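Long-range contact in amino acid adenylation domain-containing protein (Bacillus stratosphericus LAMA 585, PDB 6ULY), which probably activates an alpha-keto acid as its acyl adenylate, serving as the adenylation domain of a nonribosomal depsipeptide synthetase module: residues V189-T203 with G332-F344. Residues are numbered along the deposited sequence; the frame is centred on the assembly and turned at random.
Sequences VEHSHRSVLANVKGT and GMSEISSAVVFSF. With QA7 (5'-O-{(S)-hydroxy[(4-methyl-2-oxopentanoyl)oxy]phosphoryl}adenosine), chain C.
The imidazole of His191 meets the segment 332-344 through its edge: NE2 donates to the carbonyl O of Ser334 over 2.5 Å in a nearly straight bond. That oxygen lies only 4° out of the ring plane. At another point of the edge, also in plane, ND1 is hydrogen-bonded to Ser195 OG (3.1 Å). Two in-plane bonds therefore fix the ring's rotation. Ser334 O also accepts from Ser337 N, while Ser334 N donates to phosphate oxygen O29 of the bound keto acyl adenylate (2.9 Å). His191 probably helps to position Ser334, whose backbone N binds the phosphate, as a second-shell residue.

Asn199 CB packs on Ser337 CB at 3.5 Å, and Ser337 OG is hydrogen-bonded to Thr416 O. With CG anti to the backbone N (chi1 -176°), the Asn199 amide is carried to the backbone carbonyl of Ala339 in strand 338-342. There ND2 donates to Ala339 O at 2.7 Å, the acceptor tilted out of the amide plane. A second, weak bond runs from ND2 to Ile336 O. At the edge of the Phe342 ring, near its plane, Thr203 OG1 lies 3.9 Å from CE2, and Thr203 CG2 touches CZ. Water 1 links Thr203 OG1 to Ser338 OG. At the other end, Val189 CG2 packs 3.9 Å from Glu335 CG, whose OE2 is hydrogen-bonded to Tyr421 OH.

The axes of helix 193-203, started by the Ser192-Ser195 capping box, and strand 338-342 approach to 8.8 Å, their N-to-C directions 32° apart. Strands 188-192 and 338-342 belong to two different mixed sheets, so the contact joins them behind the adenylate pocket, with Val196 and Val200 packing on helix 224-237.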
loop_
_atom_site.group_PDB
_atom_site.type_symbol
_atom_site.label_atom_id
_atom_site.label_comp_id
_atom_site.label_asym_id
_atom_site.label_seq_id
_atom_site.Cartn_x
_atom_site.Cartn_y
_atom_site.Cartn_z
ATOM N N VAL A 189 -13.627 -5.642 4.804
ATOM C CA VAL A 189 -13.734 -7.002 5.318
ATOM C C VAL A 189 -15.205 -7.390 5.370
ATOM O O VAL A 189 -16.004 -6.753 6.065
ATOM C CB VAL A 189 -13.069 -7.113 6.697
ATOM C CG1 VAL A 189 -13.249 -8.510 7.288
ATOM C CG2 VAL A 189 -11.580 -6.761 6.590
ATOM N N GLU A 190 -15.570 -8.433 4.628
ATOM C CA GLU A 190 -16.946 -8.910 4.563
ATOM C C GLU A 190 -17.072 -10.184 5.390
ATOM O O GLU A 190 -16.384 -11.173 5.123
ATOM C CB GLU A 190 -17.368 -9.160 3.114
ATOM C CG GLU A 190 -18.791 -9.685 2.969
ATOM C CD GLU A 190 -19.256 -9.753 1.525
ATOM O OE1 GLU A 190 -20.479 -9.657 1.298
ATOM O OE2 GLU A 190 -18.404 -9.901 0.620
ATOM N N HIS A 191 -17.952 -10.159 6.389
ATOM C CA HIS A 191 -18.135 -11.275 7.301
ATOM C C HIS A 191 -19.530 -11.859 7.157
ATOM O O HIS A 191 -20.456 -11.208 6.669
ATOM C CB HIS A 191 -17.909 -10.849 8.755
ATOM C CG HIS A 191 -16.482 -10.947 9.196
ATOM N ND1 HIS A 191 -15.845 -12.154 9.382
ATOM C CD2 HIS A 191 -15.573 -9.991 9.494
ATOM C CE1 HIS A 191 -14.600 -11.937 9.767
ATOM N NE2 HIS A 191 -14.411 -10.633 9.845
ATOM N N SER A 192 -19.665 -13.100 7.601
ATOM C CA SER A 192 -20.939 -13.794 7.630
ATOM C C SER A 192 -21.350 -14.039 9.076
ATOM O O SER A 192 -20.555 -13.890 10.008
ATOM C CB SER A 192 -20.843 -15.120 6.869
ATOM O OG SER A 192 -20.067 -16.048 7.608
ATOM N N HIS A 193 -22.615 -14.422 9.259
ATOM C CA HIS A 193 -23.063 -14.830 10.587
ATOM C C HIS A 193 -22.199 -15.965 11.123
ATOM O O HIS A 193 -21.865 -15.997 12.315
ATOM C CB HIS A 193 -24.530 -15.268 10.550
ATOM C CG HIS A 193 -25.472 -14.224 10.036
ATOM N ND1 HIS A 193 -26.163 -13.369 10.867
ATOM C CD2 HIS A 193 -25.855 -13.915 8.774
ATOM C CE1 HIS A 193 -26.920 -12.568 10.140
ATOM N NE2 HIS A 193 -26.756 -12.881 8.866
ATOM N N ARG A 194 -21.825 -16.905 10.250
ATOM C CA ARG A 194 -21.091 -18.090 10.682
ATOM C C ARG A 194 -19.703 -17.727 11.195
ATOM O O ARG A 194 -19.281 -18.199 12.257
ATOM C CB ARG A 194 -20.992 -19.089 9.527
ATOM C CG ARG A 194 -20.472 -20.459 9.938
ATOM C CD ARG A 194 -20.230 -21.371 8.743
ATOM N NE ARG A 194 -21.431 -21.592 7.941
ATOM C CZ ARG A 194 -22.398 -22.453 8.250
ATOM N NH1 ARG A 194 -22.323 -23.181 9.358
ATOM N NH2 ARG A 194 -23.449 -22.583 7.450
ATOM N N SER A 195 -18.971 -16.895 10.451
ATOM C CA SER A 195 -17.610 -16.559 10.863
ATOM C C SER A 195 -17.609 -15.750 12.153
ATOM O O SER A 195 -16.787 -15.992 13.045
ATOM C CB SER A 195 -16.887 -15.804 9.747
ATOM O OG SER A 195 -17.619 -14.673 9.305
ATOM N N VAL A 196 -18.527 -14.792 12.279
ATOM C CA VAL A 196 -18.604 -14.004 13.505
ATOM C C VAL A 196 -18.997 -14.891 14.680
ATOM O O VAL A 196 -18.316 -14.916 15.713
ATOM C CB VAL A 196 -19.584 -12.832 13.320
ATOM C CG1 VAL A 196 -19.801 -12.110 14.627
ATOM C CG2 VAL A 196 -19.052 -11.875 12.249
ATOM N N LEU A 197 -20.083 -15.653 14.532
ATOM C CA LEU A 197 -20.547 -16.485 15.637
ATOM C C LEU A 197 -19.515 -17.527 16.033
ATOM O O LEU A 197 -19.438 -17.910 17.207
ATOM C CB LEU A 197 -21.860 -17.167 15.270
ATOM C CG LEU A 197 -23.102 -16.278 15.324
ATOM C CD1 LEU A 197 -24.301 -17.027 14.768
ATOM C CD2 LEU A 197 -23.365 -15.817 16.742
ATOM N N ALA A 198 -18.718 -18.002 15.074
ATOM C CA ALA A 198 -17.665 -18.955 15.399
ATOM C C ALA A 198 -16.629 -18.325 16.320
ATOM O O ALA A 198 -16.142 -18.971 17.256
ATOM C CB ALA A 198 -17.001 -19.464 14.119
ATOM N N ASN A 199 -16.271 -17.067 16.061
ATOM C CA ASN A 199 -15.375 -16.361 16.970
ATOM C C ASN A 199 -16.049 -16.115 18.314
ATOM O O ASN A 199 -15.431 -16.293 19.370
ATOM C CB ASN A 199 -14.931 -15.039 16.349
ATOM C CG ASN A 199 -13.932 -14.303 17.212
ATOM O OD1 ASN A 199 -14.278 -13.762 18.261
ATOM N ND2 ASN A 199 -12.682 -14.282 16.777
ATOM N N VAL A 200 -17.318 -15.708 18.294
ATOM C CA VAL A 200 -18.040 -15.481 19.540
ATOM C C VAL A 200 -18.055 -16.754 20.377
ATOM O O VAL A 200 -17.721 -16.742 21.567
ATOM C CB VAL A 200 -19.465 -14.983 19.246
ATOM C CG1 VAL A 200 -20.358 -15.186 20.453
ATOM C CG2 VAL A 200 -19.443 -13.515 18.833
ATOM N N LYS A 201 -18.432 -17.878 19.759
ATOM C CA LYS A 201 -18.534 -19.128 20.506
ATOM C C LYS A 201 -17.168 -19.597 20.980
ATOM O O LYS A 201 -17.029 -20.081 22.107
ATOM C CB LYS A 201 -19.213 -20.189 19.644
ATOM C CG LYS A 201 -20.656 -19.843 19.315
ATOM C CD LYS A 201 -21.274 -20.809 18.320
ATOM C CE LYS A 201 -22.735 -20.463 18.077
ATOM N NZ LYS A 201 -23.365 -21.330 17.052
ATOM N N GLY A 202 -16.143 -19.463 20.139
ATOM C CA GLY A 202 -14.798 -19.774 20.590
ATOM C C GLY A 202 -14.354 -18.871 21.725
ATOM O O GLY A 202 -13.756 -19.330 22.701
ATOM N N THR A 203 -14.647 -17.573 21.614
ATOM C CA THR A 203 -14.249 -16.630 22.654
ATOM C C THR A 203 -14.966 -16.922 23.968
ATOM O O THR A 203 -14.353 -16.877 25.040
ATOM C CB THR A 203 -14.531 -15.197 22.191
ATOM O OG1 THR A 203 -13.626 -14.853 21.134
ATOM C CG2 THR A 203 -14.377 -14.200 23.345
ATOM N N GLY A 332 -5.854 -10.513 17.608
ATOM C CA GLY A 332 -6.824 -10.856 16.587
ATOM C C GLY A 332 -6.760 -9.858 15.455
ATOM O O GLY A 332 -5.937 -8.939 15.448
ATOM N N MET A 333 -7.646 -10.059 14.485
ATOM C CA MET A 333 -7.731 -9.179 13.331
ATOM C C MET A 333 -9.183 -9.099 12.898
ATOM O O MET A 333 -9.961 -10.029 13.117
ATOM C CB MET A 333 -6.872 -9.673 12.152
ATOM C CG MET A 333 -5.462 -10.116 12.517
ATOM S SD MET A 333 -4.553 -10.789 11.102
ATOM C CE MET A 333 -4.497 -9.350 10.029
ATOM N N SER A 334 -9.539 -7.982 12.268
ATOM C CA SER A 334 -10.881 -7.864 11.715
ATOM C C SER A 334 -11.166 -9.007 10.747
ATOM O O SER A 334 -12.290 -9.519 10.696
ATOM C CB SER A 334 -11.045 -6.511 11.024
ATOM O OG SER A 334 -10.264 -6.455 9.848
ATOM N N GLU A 335 -10.148 -9.439 9.990
ATOM C CA GLU A 335 -10.335 -10.495 8.999
ATOM C C GLU A 335 -10.664 -11.843 9.625
ATOM O O GLU A 335 -11.159 -12.731 8.921
ATOM C CB GLU A 335 -9.081 -10.647 8.130
ATOM C CG GLU A 335 -8.814 -9.483 7.197
ATOM C CD GLU A 335 -7.948 -8.409 7.823
ATOM O OE1 GLU A 335 -7.906 -8.316 9.071
ATOM O OE2 GLU A 335 -7.305 -7.658 7.064
ATOM N N ILE A 336 -10.400 -12.019 10.919
ATOM C CA ILE A 336 -10.668 -13.287 11.593
ATOM C C ILE A 336 -11.635 -13.060 12.752
ATOM O O ILE A 336 -11.654 -13.827 13.723
ATOM C CB ILE A 336 -9.355 -13.945 12.062
ATOM C CG1 ILE A 336 -8.589 -13.020 13.010
ATOM C CG2 ILE A 336 -8.466 -14.297 10.858
ATOM C CD1 ILE A 336 -7.261 -13.577 13.468
ATOM N N SER A 337 -12.448 -12.001 12.652
ATOM C CA SER A 337 -13.568 -11.744 13.560
ATOM C C SER A 337 -13.123 -11.402 14.981
ATOM O O SER A 337 -13.826 -11.719 15.944
ATOM C CB SER A 337 -14.533 -12.934 13.596
ATOM O OG SER A 337 -15.089 -13.173 12.318
ATOM N N SER A 338 -11.973 -10.739 15.114
ATOM C CA SER A 338 -11.449 -10.233 16.384
ATOM C C SER A 338 -10.495 -11.257 16.997
ATOM O O SER A 338 -9.705 -11.875 16.274
ATOM C CB SER A 338 -12.582 -9.832 17.351
ATOM O OG SER A 338 -13.081 -10.908 18.133
ATOM N N ALA A 339 -10.528 -11.428 18.316
ATOM C CA ALA A 339 -9.470 -12.172 18.987
ATOM C C ALA A 339 -9.562 -13.663 18.688
ATOM O O ALA A 339 -10.652 -14.227 18.579
ATOM C CB ALA A 339 -9.533 -11.941 20.492
ATOM N N VAL A 340 -8.397 -14.300 18.554
ATOM C CA VAL A 340 -8.306 -15.742 18.367
ATOM C C VAL A 340 -7.346 -16.395 19.347
ATOM O O VAL A 340 -7.243 -17.623 19.369
ATOM C CB VAL A 340 -7.908 -16.092 16.917
ATOM C CG1 VAL A 340 -8.997 -15.641 15.950
ATOM C CG2 VAL A 340 -6.565 -15.462 16.553
ATOM N N VAL A 341 -6.642 -15.612 20.164
ATOM C CA VAL A 341 -5.789 -16.129 21.229
ATOM C C VAL A 341 -6.023 -15.293 22.480
ATOM O O VAL A 341 -6.206 -14.074 22.397
ATOM C CB VAL A 341 -4.294 -16.107 20.845
ATOM C CG1 VAL A 341 -3.994 -17.157 19.787
ATOM C CG2 VAL A 341 -3.876 -14.724 20.366
ATOM N N PHE A 342 -6.004 -15.953 23.638
ATOM C CA PHE A 342 -6.128 -15.294 24.933
ATOM C C PHE A 342 -5.120 -15.905 25.895
ATOM O O PHE A 342 -5.006 -17.132 25.976
ATOM C CB PHE A 342 -7.542 -15.442 25.511
ATOM C CG PHE A 342 -8.593 -14.669 24.771
ATOM C CD1 PHE A 342 -8.858 -13.350 25.094
ATOM C CD2 PHE A 342 -9.337 -15.269 23.767
ATOM C CE1 PHE A 342 -9.833 -12.640 24.422
ATOM C CE2 PHE A 342 -10.314 -14.565 23.091
ATOM C CZ PHE A 342 -10.563 -13.249 23.419
ATOM N N SER A 343 -4.399 -15.054 26.620
ATOM C CA SER A 343 -3.425 -15.488 27.615
ATOM C C SER A 343 -4.006 -15.303 29.012
ATOM O O SER A 343 -4.468 -14.210 29.357
ATOM C CB SER A 343 -2.121 -14.700 27.482
ATOM O OG SER A 343 -1.246 -14.972 28.564
ATOM N N PHE A 344 -3.981 -16.372 29.811
ATOM C CA PHE A 344 -4.516 -16.358 31.169
ATOM C C PHE A 344 -3.412 -16.493 32.213
ATOM O O PHE A 344 -3.644 -17.023 33.302
ATOM C CB PHE A 344 -5.538 -17.478 31.364
ATOM C CG PHE A 344 -6.526 -17.600 30.247
ATOM C CD1 PHE A 344 -7.696 -16.867 30.257
ATOM C CD2 PHE A 344 -6.284 -18.455 29.184
ATOM C CE1 PHE A 344 -8.612 -16.983 29.227
ATOM C CE2 PHE A 344 -7.191 -18.574 28.155
ATOM C CZ PHE A 344 -8.358 -17.838 28.177
HETATM C C01 QA7 C . -7.853 -8.616 20.377
HETATM C C02 QA7 C . -8.479 -7.594 19.504
HETATM C C03 QA7 C . -9.914 -7.954 19.231
HETATM C C04 QA7 C . -7.554 -7.458 18.338
HETATM C C05 QA7 C . -8.157 -7.302 16.978
HETATM C C06 QA7 C . -7.710 -6.174 16.107
HETATM C C10 QA7 C . -5.253 -6.292 13.656
HETATM C C11 QA7 C . -3.894 -6.118 13.774
HETATM C C12 QA7 C . -3.178 -7.533 13.788
HETATM C C13 QA7 C . -2.159 -7.345 14.439
HETATM C C14 QA7 C . -2.471 -6.120 15.494
HETATM C C16 QA7 C . -3.713 -7.043 17.303
HETATM C C18 QA7 C . -2.184 -7.450 18.732
HETATM C C19 QA7 C . -1.376 -7.794 19.811
HETATM C C21 QA7 C . 0.429 -7.110 18.691
HETATM C C23 QA7 C . -1.600 -6.929 17.656
HETATM N N15 QA7 C . -2.583 -6.673 16.783
HETATM N N17 QA7 C . -3.491 -7.521 18.492
HETATM N N20 QA7 C . -0.102 -7.616 19.744
HETATM N N22 QA7 C . -0.268 -6.768 17.668
HETATM N N24 QA7 C . -1.963 -8.352 20.952
HETATM O O07 QA7 C . -8.117 -6.044 14.827
HETATM O O09 QA7 C . -5.931 -5.093 13.600
HETATM O O25 QA7 C . -3.539 -5.575 15.122
HETATM O O26 QA7 C . -1.025 -6.850 13.701
HETATM O O27 QA7 C . -2.912 -8.171 12.452
HETATM O O28 QA7 C . -8.117 -3.859 13.844
HETATM O O29 QA7 C . -7.959 -5.607 12.462
HETATM O O30 QA7 C . -7.007 -5.412 16.548
HETATM O O31 QA7 C . -8.912 -8.063 16.607
HETATM P P08 QA7 C . -7.500 -5.123 13.692
HETATM O O HOH W 1 -13.073 -12.209 20.320
#